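Local structure of carbohydrate oxidase (Microdochium nivale, 3RJA) at residues Ala116-Asp121 with Trp295-Val299; Val316-Lys322 with Phe388-Asn394; Leu357-Gly362 with Lys382-Ile386. The protein oxidises the C1 hydroxyl of mono-, oligo- and polysaccharides to lactones, using FAD and reducing molecular oxygen to hydrogen peroxide. All blocks are in the same frame, centred on the assembly; numbering follows the deposited sequence.

Contact 1: residues Ala116-Asp121 with Trp295-Val299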
loop_
_atom_site.group_PDB
_atom_site.type_symbol
_atom_site.label_atom_id
_atom_site.label_comp_id
_atom_site.label_asym_id
_atom_site.label_seq_id
_atom_site.Cartn_x
_atom_site.Cartn_y
_atom_site.Cartn_z
ATOM N N ALA A 116 -1.525 -0.548 -15.235
ATOM C CA ALA A 116 -0.826 -1.722 -15.781
ATOM C C ALA A 116 -1.336 -2.058 -17.172
ATOM O O ALA A 116 -0.560 -2.444 -18.046
ATOM C CB ALA A 116 -0.953 -2.914 -14.878
ATOM N N THR A 117 -2.643 -1.944 -17.373
ATOM C CA THR A 117 -3.233 -2.250 -18.688
ATOM C C THR A 117 -2.723 -1.326 -19.783
ATOM O O THR A 117 -2.287 -1.798 -20.833
ATOM C CB THR A 117 -4.764 -2.198 -18.650
ATOM O OG1 THR A 117 -5.223 -3.221 -17.769
ATOM C CG2 THR A 117 -5.329 -2.473 -20.060
ATOM N N VAL A 118 -2.765 -0.020 -19.520
ATOM C CA VAL A 118 -2.321 0.999 -20.475
ATOM C C VAL A 118 -0.839 0.851 -20.762
ATOM O O VAL A 118 -0.454 0.786 -21.925
ATOM C CB VAL A 118 -2.672 2.465 -20.033
ATOM C CG1 VAL A 118 -2.168 3.503 -21.069
ATOM C CG2 VAL A 118 -4.183 2.628 -19.847
ATOM N N LEU A 119 -0.008 0.751 -19.733
ATOM C CA LEU A 119 1.436 0.606 -19.970
ATOM C C LEU A 119 1.776 -0.685 -20.743
ATOM O O LEU A 119 2.643 -0.680 -21.621
ATOM C CB LEU A 119 2.240 0.634 -18.652
ATOM C CG LEU A 119 2.398 1.930 -17.843
ATOM C CD1 LEU A 119 3.250 1.628 -16.582
ATOM C CD2 LEU A 119 3.038 3.111 -18.655
ATOM N N ASN A 120 1.103 -1.789 -20.425
ATOM C CA ASN A 120 1.336 -3.030 -21.195
ATOM C C ASN A 120 0.864 -2.951 -22.679
ATOM O O ASN A 120 1.645 -3.128 -23.615
ATOM C CB ASN A 120 0.672 -4.226 -20.519
ATOM C CG ASN A 120 0.905 -5.503 -21.280
ATOM O OD1 ASN A 120 0.023 -5.953 -22.033
ATOM N ND2 ASN A 120 2.105 -6.067 -21.147
ATOM N N ASP A 121 -0.415 -2.667 -22.861
ATOM C CA ASP A 121 -1.085 -2.807 -24.144
ATOM C C ASP A 121 -0.635 -1.708 -25.114
ATOM O O ASP A 121 -0.444 -1.950 -26.297
ATOM C CB ASP A 121 -2.611 -2.727 -23.955
ATOM C CG ASP A 121 -3.197 -3.928 -23.210
ATOM O OD1 ASP A 121 -2.465 -4.860 -22.814
ATOM O OD2 ASP A 121 -4.428 -3.935 -23.003
ATOM N N TRP A 295 3.551 -10.992 -18.502
ATOM C CA TRP A 295 3.254 -9.866 -17.626
ATOM C C TRP A 295 1.751 -9.622 -17.401
ATOM O O TRP A 295 1.276 -9.686 -16.262
ATOM C CB TRP A 295 3.879 -8.564 -18.146
ATOM C CG TRP A 295 3.577 -7.431 -17.217
ATOM C CD1 TRP A 295 2.781 -6.357 -17.469
ATOM C CD2 TRP A 295 4.048 -7.280 -15.862
ATOM N NE1 TRP A 295 2.735 -5.527 -16.360
ATOM C CE2 TRP A 295 3.500 -6.076 -15.360
ATOM C CE3 TRP A 295 4.885 -8.040 -15.037
ATOM C CZ2 TRP A 295 3.778 -5.599 -14.063
ATOM C CZ3 TRP A 295 5.178 -7.563 -13.743
ATOM C CH2 TRP A 295 4.629 -6.345 -13.269
ATOM N N ILE A 296 1.012 -9.322 -18.476
ATOM C CA ILE A 296 -0.393 -8.916 -18.299
ATOM C C ILE A 296 -1.227 -10.051 -17.682
ATOM O O ILE A 296 -2.142 -9.830 -16.869
ATOM C CB ILE A 296 -1.023 -8.307 -19.607
ATOM C CG1 ILE A 296 -2.279 -7.490 -19.290
ATOM C CG2 ILE A 296 -1.324 -9.386 -20.668
ATOM C CD1 ILE A 296 -2.071 -6.324 -18.298
ATOM N N GLU A 297 -0.872 -11.274 -18.051
ATOM C CA GLU A 297 -1.495 -12.446 -17.472
ATOM C C GLU A 297 -1.231 -12.551 -15.982
ATOM O O GLU A 297 -2.137 -12.931 -15.232
ATOM C CB GLU A 297 -1.019 -13.706 -18.191
ATOM C CG GLU A 297 -1.641 -13.862 -19.589
ATOM C CD GLU A 297 -0.979 -14.957 -20.419
ATOM O OE1 GLU A 297 0.143 -15.421 -20.066
ATOM O OE2 GLU A 297 -1.581 -15.339 -21.453
ATOM N N SER A 298 -0.006 -12.207 -15.545
ATOM C CA SER A 298 0.308 -12.247 -14.109
ATOM C C SER A 298 -0.512 -11.191 -13.366
ATOM O O SER A 298 -1.001 -11.440 -12.268
ATOM C CB SER A 298 1.815 -12.060 -13.833
ATOM O OG SER A 298 2.226 -10.717 -14.075
ATOM N N VAL A 299 -0.693 -10.022 -13.972
ATOM C CA VAL A 299 -1.563 -9.004 -13.364
ATOM C C VAL A 299 -2.984 -9.530 -13.089
ATOM O O VAL A 299 -3.527 -9.351 -11.979
ATOM C CB VAL A 299 -1.612 -7.701 -14.172
ATOM C CG1 VAL A 299 -2.364 -6.579 -13.362
ATOM C CG2 VAL A 299 -0.212 -7.238 -14.489
HETATM O O HOH W 1 1.981 -2.928 -17.237
#
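Asn120 and Ile296 carry most of the packing between two nearly antiparallel helix segments (166°), whose axes are 10.5 Å apart at closest. The Asn120 side chain leaves its helix with CG anti to the backbone N (chi1 -180°), which brings the flat amide across the branched CB of Ile296 at a slant: Asn120 CG is 3.8 Å from Ile296 CB, while Ile296 CD1 turns back to Asn120 CB at 4.1 Å. The same amide reaches the Trp295 ring at its edge, near the ring plane and turned 35° from it. Cutting the side chain back to an alanine is likely to open a gap beside Ile296 and leave the indole edge without the amide packed against it. Further along, the small Ala116 lets Val299 come close, Ala116 CB lying 4.2 Å from Val299 CG1.

Polar contact is made through water. A single water donates to Ala116 O (2.7 Å) and accepts from Trp295 NE1 (2.8 Å), giving the indole N-H a partner beside a carbonyl that already takes Asn120 N within its helix. Within 295-299, Ser298 OG and Val299 CG2 lie over one face of the indole, and Ser298 OG donates in the carbonyl plane to a lone pair of Trp295 O (2.6 Å), which also receives Val299 N.

Helix 112-123 belongs to the FAD-binding part of the chain, whereas helix 295-301 follows strand 286-293, an outer strand of the eight-stranded antiparallel sheet. Trp295 and Ser298 rest on Leu211 of the adjoining strand 211-217, and Asn120 also touches Ala207 in the loop before it.

Contact 2: residues Val316-Lys322 with Phe388-Asn394. With ABL ((2R,3R,4R,5R)-4,5-dihydroxy-2-(hydroxymethyl)-6-oxopiperidin-3-yl beta-D-glucopyranoside), chain G.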
loop_
_atom_site.group_PDB
_atom_site.type_symbol
_atom_site.label_atom_id
_atom_site.label_comp_id
_atom_site.label_asym_id
_atom_site.label_seq_id
_atom_site.Cartn_x
_atom_site.Cartn_y
_atom_site.Cartn_z
ATOM N N VAL A 316 -16.949 -2.875 -2.024
ATOM C CA VAL A 316 -16.530 -2.395 -0.713
ATOM C C VAL A 316 -16.444 -3.570 0.217
ATOM O O VAL A 316 -16.998 -4.641 -0.071
ATOM C CB VAL A 316 -17.522 -1.349 -0.131
ATOM C CG1 VAL A 316 -17.573 -0.085 -1.030
ATOM C CG2 VAL A 316 -18.935 -1.960 0.048
ATOM N N GLU A 317 -15.738 -3.366 1.331
ATOM C CA GLU A 317 -15.591 -4.387 2.350
ATOM C C GLU A 317 -15.770 -3.740 3.709
ATOM O O GLU A 317 -15.788 -2.506 3.832
ATOM C CB GLU A 317 -14.208 -5.075 2.251
ATOM C CG GLU A 317 -13.954 -5.720 0.878
ATOM C CD GLU A 317 -12.602 -6.461 0.773
ATOM O OE1 GLU A 317 -11.934 -6.745 1.791
ATOM O OE2 GLU A 317 -12.193 -6.730 -0.358
ATOM N N ASN A 318 -15.866 -4.581 4.733
ATOM C CA ASN A 318 -16.206 -4.123 6.074
ATOM C C ASN A 318 -15.244 -4.771 7.083
ATOM O O ASN A 318 -15.388 -5.958 7.418
ATOM C CB ASN A 318 -17.669 -4.507 6.366
ATOM C CG ASN A 318 -18.122 -4.094 7.745
ATOM O OD1 ASN A 318 -17.640 -3.111 8.310
ATOM N ND2 ASN A 318 -19.055 -4.862 8.312
ATOM N N PHE A 319 -14.258 -4.017 7.571
ATOM C CA PHE A 319 -13.116 -4.707 8.155
ATOM C C PHE A 319 -12.231 -3.859 9.051
ATOM O O PHE A 319 -12.385 -2.630 9.151
ATOM C CB PHE A 319 -12.247 -5.298 7.007
ATOM C CG PHE A 319 -11.504 -4.230 6.193
ATOM C CD1 PHE A 319 -12.122 -3.592 5.119
ATOM C CD2 PHE A 319 -10.197 -3.877 6.516
ATOM C CE1 PHE A 319 -11.435 -2.614 4.380
ATOM C CE2 PHE A 319 -9.497 -2.901 5.778
ATOM C CZ PHE A 319 -10.102 -2.275 4.727
ATOM N N TYR A 320 -11.299 -4.551 9.701
ATOM C CA TYR A 320 -10.238 -3.940 10.450
ATOM C C TYR A 320 -8.942 -4.625 10.022
ATOM O O TYR A 320 -8.943 -5.818 9.662
ATOM C CB TYR A 320 -10.447 -4.128 11.950
ATOM C CG TYR A 320 -9.369 -3.465 12.788
ATOM C CD1 TYR A 320 -9.073 -2.096 12.642
ATOM C CD2 TYR A 320 -8.658 -4.188 13.728
ATOM C CE1 TYR A 320 -8.102 -1.479 13.413
ATOM C CE2 TYR A 320 -7.686 -3.587 14.506
ATOM C CZ TYR A 320 -7.406 -2.236 14.345
ATOM O OH TYR A 320 -6.420 -1.662 15.123
ATOM N N ALA A 321 -7.846 -3.876 10.051
ATOM C CA ALA A 321 -6.557 -4.395 9.607
ATOM C C ALA A 321 -5.423 -3.780 10.452
ATOM O O ALA A 321 -5.566 -2.675 11.022
ATOM C CB ALA A 321 -6.356 -4.086 8.111
ATOM N N LYS A 322 -4.299 -4.490 10.513
ATOM C CA LYS A 322 -3.130 -4.044 11.245
ATOM C C LYS A 322 -1.915 -4.494 10.466
ATOM O O LYS A 322 -2.037 -5.328 9.572
ATOM C CB LYS A 322 -3.101 -4.640 12.658
ATOM C CG LYS A 322 -4.168 -4.098 13.608
ATOM C CD LYS A 322 -3.929 -4.544 15.102
ATOM C CE LYS A 322 -2.960 -3.622 15.882
ATOM N NZ LYS A 322 -3.690 -2.351 16.273
ATOM N N PHE A 388 -2.353 -8.164 8.739
ATOM C CA PHE A 388 -3.395 -8.803 9.527
ATOM C C PHE A 388 -4.704 -8.159 9.091
ATOM O O PHE A 388 -4.805 -6.932 9.062
ATOM C CB PHE A 388 -3.218 -8.481 11.020
ATOM C CG PHE A 388 -1.955 -9.023 11.644
ATOM C CD1 PHE A 388 -1.896 -10.342 12.119
ATOM C CD2 PHE A 388 -0.854 -8.205 11.798
ATOM C CE1 PHE A 388 -0.735 -10.837 12.718
ATOM C CE2 PHE A 388 0.316 -8.676 12.396
ATOM C CZ PHE A 388 0.378 -10.000 12.862
ATOM N N TYR A 389 -5.703 -8.969 8.760
ATOM C CA TYR A 389 -6.961 -8.474 8.128
ATOM C C TYR A 389 -8.143 -9.253 8.719
ATOM O O TYR A 389 -8.083 -10.474 8.792
ATOM C CB TYR A 389 -6.920 -8.732 6.636
ATOM C CG TYR A 389 -7.775 -7.840 5.745
ATOM C CD1 TYR A 389 -7.257 -6.661 5.214
ATOM C CD2 TYR A 389 -9.080 -8.206 5.371
ATOM C CE1 TYR A 389 -7.997 -5.856 4.364
ATOM C CE2 TYR A 389 -9.832 -7.393 4.496
ATOM C CZ TYR A 389 -9.265 -6.222 4.006
ATOM O OH TYR A 389 -9.964 -5.390 3.160
ATOM N N ASP A 390 -9.188 -8.534 9.112
ATOM C CA ASP A 390 -10.313 -9.055 9.875
ATOM C C ASP A 390 -11.618 -8.539 9.244
ATOM O O ASP A 390 -12.011 -7.390 9.444
ATOM C CB ASP A 390 -10.171 -8.559 11.304
ATOM C CG ASP A 390 -11.165 -9.183 12.258
ATOM O OD1 ASP A 390 -11.973 -10.047 11.813
ATOM O OD2 ASP A 390 -11.140 -8.770 13.458
ATOM N N ARG A 391 -12.278 -9.391 8.473
ATOM C CA ARG A 391 -13.390 -8.932 7.646
ATOM C C ARG A 391 -14.779 -9.576 7.926
ATOM O O ARG A 391 -14.949 -10.780 7.810
ATOM C CB ARG A 391 -13.044 -9.093 6.160
ATOM C CG ARG A 391 -14.198 -8.708 5.253
ATOM C CD ARG A 391 -13.827 -8.674 3.793
ATOM N NE ARG A 391 -13.754 -9.987 3.145
ATOM C CZ ARG A 391 -12.819 -10.324 2.230
ATOM N NH1 ARG A 391 -11.807 -9.481 1.886
ATOM N NH2 ARG A 391 -12.864 -11.529 1.665
ATOM N N TYR A 392 -15.758 -8.727 8.236
ATOM C CA TYR A 392 -17.155 -9.114 8.358
ATOM C C TYR A 392 -17.912 -8.859 7.047
ATOM O O TYR A 392 -17.409 -8.169 6.131
ATOM C CB TYR A 392 -17.803 -8.340 9.498
ATOM C CG TYR A 392 -17.422 -8.840 10.877
ATOM C CD1 TYR A 392 -16.180 -8.523 11.436
ATOM C CD2 TYR A 392 -18.309 -9.646 11.623
ATOM C CE1 TYR A 392 -15.822 -8.967 12.699
ATOM C CE2 TYR A 392 -17.969 -10.110 12.885
ATOM C CZ TYR A 392 -16.730 -9.776 13.417
ATOM O OH TYR A 392 -16.393 -10.208 14.664
ATOM N N ASP A 393 -19.102 -9.444 6.937
ATOM C CA ASP A 393 -19.944 -9.224 5.761
ATOM C C ASP A 393 -20.422 -7.771 5.754
ATOM O O ASP A 393 -20.502 -7.126 6.802
ATOM C CB ASP A 393 -21.150 -10.170 5.777
ATOM C CG ASP A 393 -20.756 -11.604 5.612
ATOM O OD1 ASP A 393 -19.755 -11.871 4.909
ATOM O OD2 ASP A 393 -21.456 -12.466 6.193
ATOM N N ASN A 394 -20.758 -7.271 4.576
ATOM C CA ASN A 394 -21.191 -5.884 4.456
ATOM C C ASN A 394 -22.545 -5.589 5.094
ATOM O O ASN A 394 -22.821 -4.448 5.409
ATOM C CB ASN A 394 -21.142 -5.417 2.993
ATOM C CG ASN A 394 -19.707 -5.333 2.470
ATOM O OD1 ASN A 394 -18.751 -5.269 3.261
ATOM N ND2 ASN A 394 -19.552 -5.357 1.141
HETATM C C1A ABL G . -3.707 -6.430 0.337
HETATM O O1A ABL G . -2.779 -5.617 0.555
HETATM C C2A ABL G . -3.408 -7.856 -0.169
HETATM O O2A ABL G . -2.263 -7.780 -1.016
HETATM C C3A ABL G . -4.598 -8.508 -0.916
HETATM O O3A ABL G . -4.295 -9.921 -1.034
HETATM C C4A ABL G . -5.858 -8.360 -0.086
HETATM O O1 ABL G . -6.996 -8.997 -0.720
HETATM C C5A ABL G . -6.182 -6.835 0.087
HETATM N N5 ABL G . -4.995 -6.074 0.560
HETATM C C6A ABL G . -7.295 -6.577 1.134
HETATM O O6A ABL G . -8.024 -5.356 0.906
HETATM C C1 ABL G . -7.405 -10.325 -0.285
HETATM C C2 ABL G . -8.907 -10.555 -0.589
HETATM O O2 ABL G . -9.668 -9.549 0.091
HETATM C C3 ABL G . -9.304 -11.969 -0.147
HETATM O O3 ABL G . -10.677 -12.237 -0.427
HETATM C C4 ABL G . -8.349 -13.000 -0.832
HETATM O O4 ABL G . -8.668 -14.338 -0.480
HETATM C C5 ABL G . -6.895 -12.691 -0.455
HETATM O O5 ABL G . -6.599 -11.336 -0.872
HETATM C C6 ABL G . -5.904 -13.695 -1.056
HETATM O O6 ABL G . -6.004 -13.841 -2.436
HETATM O O HOH W 2 -16.940 -7.177 3.635
#
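Residues 318-322 and 388-392 run antiparallel at 165°, and the pairs Tyr320-Asp390 and Lys322-Phe388 each close two backbone hydrogen bonds. Phe319, Ala321, Tyr389 and Arg391 share the face turned to the sugar analogue ABL. A chi1 of 70° swings the Phe319 ring toward Tyr389 into an offset stack, centroids 4.5 Å apart and planes 15° from parallel. The slide brings Tyr389 OH over the centre of the Phe319 ring, 3.2 Å above its plane, while small Ala321 leaves room for the tyrosine beside it.

Glu317, at the end of an extended chain, offers OE1 to two donors from opposite faces of its carboxylate: Arg391 NH1 at 2.7 Å, in a salt bridge, and Tyr389 OH at 2.8 Å. At the Val316 end, Asn394 ND2 donates to Val316 O (2.9 Å), and Asn318 ND2 reaches Asp393 O in a nearly straight bond.

Both partners of Glu317 also hold the ligand. Arg391 NH1 donates to ABL O2 (2.8 Å) and NH2 to ABL O3, so the two-pronged guanidinium can grip two neighbouring hydroxyls of the glucosyl unit. Tyr389 OH, its proton given to Glu317, accepts from ABL O6A at 3.0 Å. Glu317 lines the same pocket and, through OE1, positions the two groups that hydrogen-bond the sugar; its negative charge probably balances that of the arginine and makes the phenol oxygen a better acceptor.

Contact 3: residues Leu357-Gly362 with Lys382-Ile386; sequences LDVHGG and KLWLI
The side chains of Leu357 and Ile386 run alongside each other in the same direction, on neighbouring antiparallel strands of the large sheet; strand 384-392 is entered through a classic beta bulge, in which Leu383 and Trp384 both face Leu326. They meet branch to branch, Leu357 CD2 being 3.7 Å from Ile386 CG2. Trp384, on the same face, bends the far end of its indole toward the other strand: CZ3 lies 3.7 Å from Leu357 CB, and Leu357 O sits at the ring edge, near its plane. Val359 CG2 meets the six-membered ring obliquely, and Leu383 CD2 sits above one indole face, toward its rim. Large apolar groups suit this face, which packs against helix 223-239, where Glu234 takes the indole NE1.

Asp358 and Leu385 are on the opposite face, paired through two backbone bonds; in the conformer described, the Asp358 carboxylate makes a salt bridge with Arg248 of the substrate pocket. His360, just past the strand, points toward the other segment and packs its CB 3.8 Å from Leu385 CB, the two side chains crossing at a slant.

Leu383 O accepts from both His360 N and Gly361 N. Glycine fits at 361 because a side chain would run into Lys382 O. The His360 imidazole, hydrogen-bonded at NE2 to Tyr377 OH, lies anti to the backbone N, which lets ND1 donate to Lys382 O, 2.8 Å away in the ring plane.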
loop_
_atom_site.group_PDB
_atom_site.type_symbol
_atom_site.label_atom_id
_atom_site.label_comp_id
_atom_site.label_asym_id
_atom_site.label_seq_id
_atom_site.Cartn_x
_atom_site.Cartn_y
_atom_site.Cartn_z
ATOM N N LEU A 357 2.563 -12.971 5.382
ATOM C CA LEU A 357 3.947 -12.713 5.728
ATOM C C LEU A 357 4.750 -12.567 4.429
ATOM O O LEU A 357 5.187 -13.576 3.830
ATOM C CB LEU A 357 4.504 -13.829 6.605
ATOM C CG LEU A 357 3.703 -14.343 7.827
ATOM C CD1 LEU A 357 4.487 -15.421 8.610
ATOM C CD2 LEU A 357 3.275 -13.266 8.791
ATOM N N ASP A 358 4.907 -11.301 4.021
ATOM C CA ASP A 358 5.594 -10.966 2.776
ATOM C C ASP A 358 7.105 -10.881 2.949
ATOM O O ASP A 358 7.597 -10.246 3.868
ATOM C CB ASP A 358 5.046 -9.667 2.178
ATOM C CG ASP A 358 3.709 -9.878 1.505
ATOM O OD1 ASP A 358 2.706 -9.984 2.238
ATOM O OD2 ASP A 358 3.662 -9.995 0.254
ATOM N N VAL A 359 7.825 -11.539 2.041
ATOM C CA VAL A 359 9.278 -11.477 2.011
ATOM C C VAL A 359 9.716 -10.148 1.369
ATOM O O VAL A 359 9.853 -10.016 0.138
ATOM C CB VAL A 359 9.857 -12.745 1.349
ATOM C CG1 VAL A 359 11.355 -12.634 1.134
ATOM C CG2 VAL A 359 9.522 -13.984 2.221
ATOM N N HIS A 360 9.955 -9.174 2.233
ATOM C CA HIS A 360 10.133 -7.755 1.881
ATOM C C HIS A 360 11.619 -7.454 1.748
ATOM O O HIS A 360 12.061 -6.908 0.750
ATOM C CB HIS A 360 9.444 -6.927 3.000
ATOM C CG HIS A 360 9.648 -5.440 2.940
ATOM N ND1 HIS A 360 10.707 -4.806 3.564
ATOM C CD2 HIS A 360 8.871 -4.456 2.434
ATOM C CE1 HIS A 360 10.608 -3.499 3.389
ATOM N NE2 HIS A 360 9.491 -3.257 2.728
ATOM N N GLY A 361 12.402 -7.851 2.747
ATOM C CA GLY A 361 13.834 -7.640 2.722
ATOM C C GLY A 361 14.592 -8.918 2.411
ATOM O O GLY A 361 14.054 -9.834 1.756
ATOM N N GLY A 362 15.842 -8.988 2.880
ATOM C CA GLY A 362 16.682 -10.134 2.590
ATOM C C GLY A 362 17.788 -9.741 1.628
ATOM O O GLY A 362 17.674 -8.747 0.897
ATOM N N LYS A 382 13.921 -3.915 7.189
ATOM C CA LYS A 382 12.930 -4.917 7.655
ATOM C C LYS A 382 12.786 -6.040 6.651
ATOM O O LYS A 382 12.519 -5.795 5.470
ATOM C CB LYS A 382 11.547 -4.296 7.917
ATOM C CG LYS A 382 11.556 -2.998 8.776
ATOM C CD LYS A 382 12.273 -3.206 10.148
ATOM C CE LYS A 382 11.914 -2.140 11.189
ATOM N NZ LYS A 382 12.472 -0.811 10.843
ATOM N N LEU A 383 12.943 -7.269 7.131
ATOM C CA LEU A 383 12.841 -8.449 6.310
ATOM C C LEU A 383 11.383 -8.793 6.022
ATOM O O LEU A 383 11.029 -9.131 4.870
ATOM C CB LEU A 383 13.564 -9.659 6.983
ATOM C CG LEU A 383 13.657 -10.896 6.081
ATOM C CD1 LEU A 383 14.987 -11.629 6.240
ATOM C CD2 LEU A 383 12.491 -11.860 6.296
ATOM N N TRP A 384 10.554 -8.746 7.067
ATOM C CA TRP A 384 9.135 -9.106 6.956
ATOM C C TRP A 384 8.218 -7.881 6.874
ATOM O O TRP A 384 8.344 -6.948 7.665
ATOM C CB TRP A 384 8.700 -9.874 8.218
ATOM C CG TRP A 384 9.301 -11.258 8.355
ATOM C CD1 TRP A 384 10.228 -11.674 9.287
ATOM C CD2 TRP A 384 8.988 -12.408 7.563
ATOM N NE1 TRP A 384 10.515 -13.010 9.116
ATOM C CE2 TRP A 384 9.767 -13.490 8.065
ATOM C CE3 TRP A 384 8.142 -12.630 6.465
ATOM C CZ2 TRP A 384 9.722 -14.772 7.504
ATOM C CZ3 TRP A 384 8.090 -13.917 5.912
ATOM C CH2 TRP A 384 8.883 -14.968 6.430
ATOM N N LEU A 385 7.273 -7.919 5.952
ATOM C CA LEU A 385 6.128 -7.009 5.927
ATOM C C LEU A 385 4.890 -7.898 6.198
ATOM O O LEU A 385 4.654 -8.878 5.491
ATOM C CB LEU A 385 6.000 -6.303 4.561
ATOM C CG LEU A 385 4.619 -5.706 4.202
ATOM C CD1 LEU A 385 4.194 -4.613 5.159
ATOM C CD2 LEU A 385 4.585 -5.159 2.810
ATOM N N ILE A 386 4.111 -7.551 7.215
ATOM C CA ILE A 386 3.071 -8.453 7.687
ATOM C C ILE A 386 1.751 -7.724 7.691
ATOM O O ILE A 386 1.650 -6.624 8.243
ATOM C CB ILE A 386 3.392 -8.989 9.117
ATOM C CG1 ILE A 386 4.734 -9.750 9.110
ATOM C CG2 ILE A 386 2.236 -9.852 9.675
ATOM C CD1 ILE A 386 5.236 -10.156 10.536
HETATM O O HOH W 3 2.002 -8.201 3.742
#

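Contacts 2 and 3 share strand 384-392 of one antiparallel sheet: it pairs with 318-326 on one side and with 352-359 on the other, at places whose centres are 22 Å apart. Contact 2 holds the sugar analogue directly, through Tyr389 and Arg391, whereas contact 3 comes near it at Asp358, whose side chain lies about 6 Å from ABL. The side chains of Glu317 and Leu385 each come within about 5 Å of FAD. Contact 1 stands apart, its centre 28 Å from that of contact 2 and 25 Å from that of contact 3. It joins helix 112-123 of the FAD-binding part to helix 295-301, next to the eight-stranded sheet that holds contacts 2 and 3, with the Val299 side chain about 10 Å from FAD.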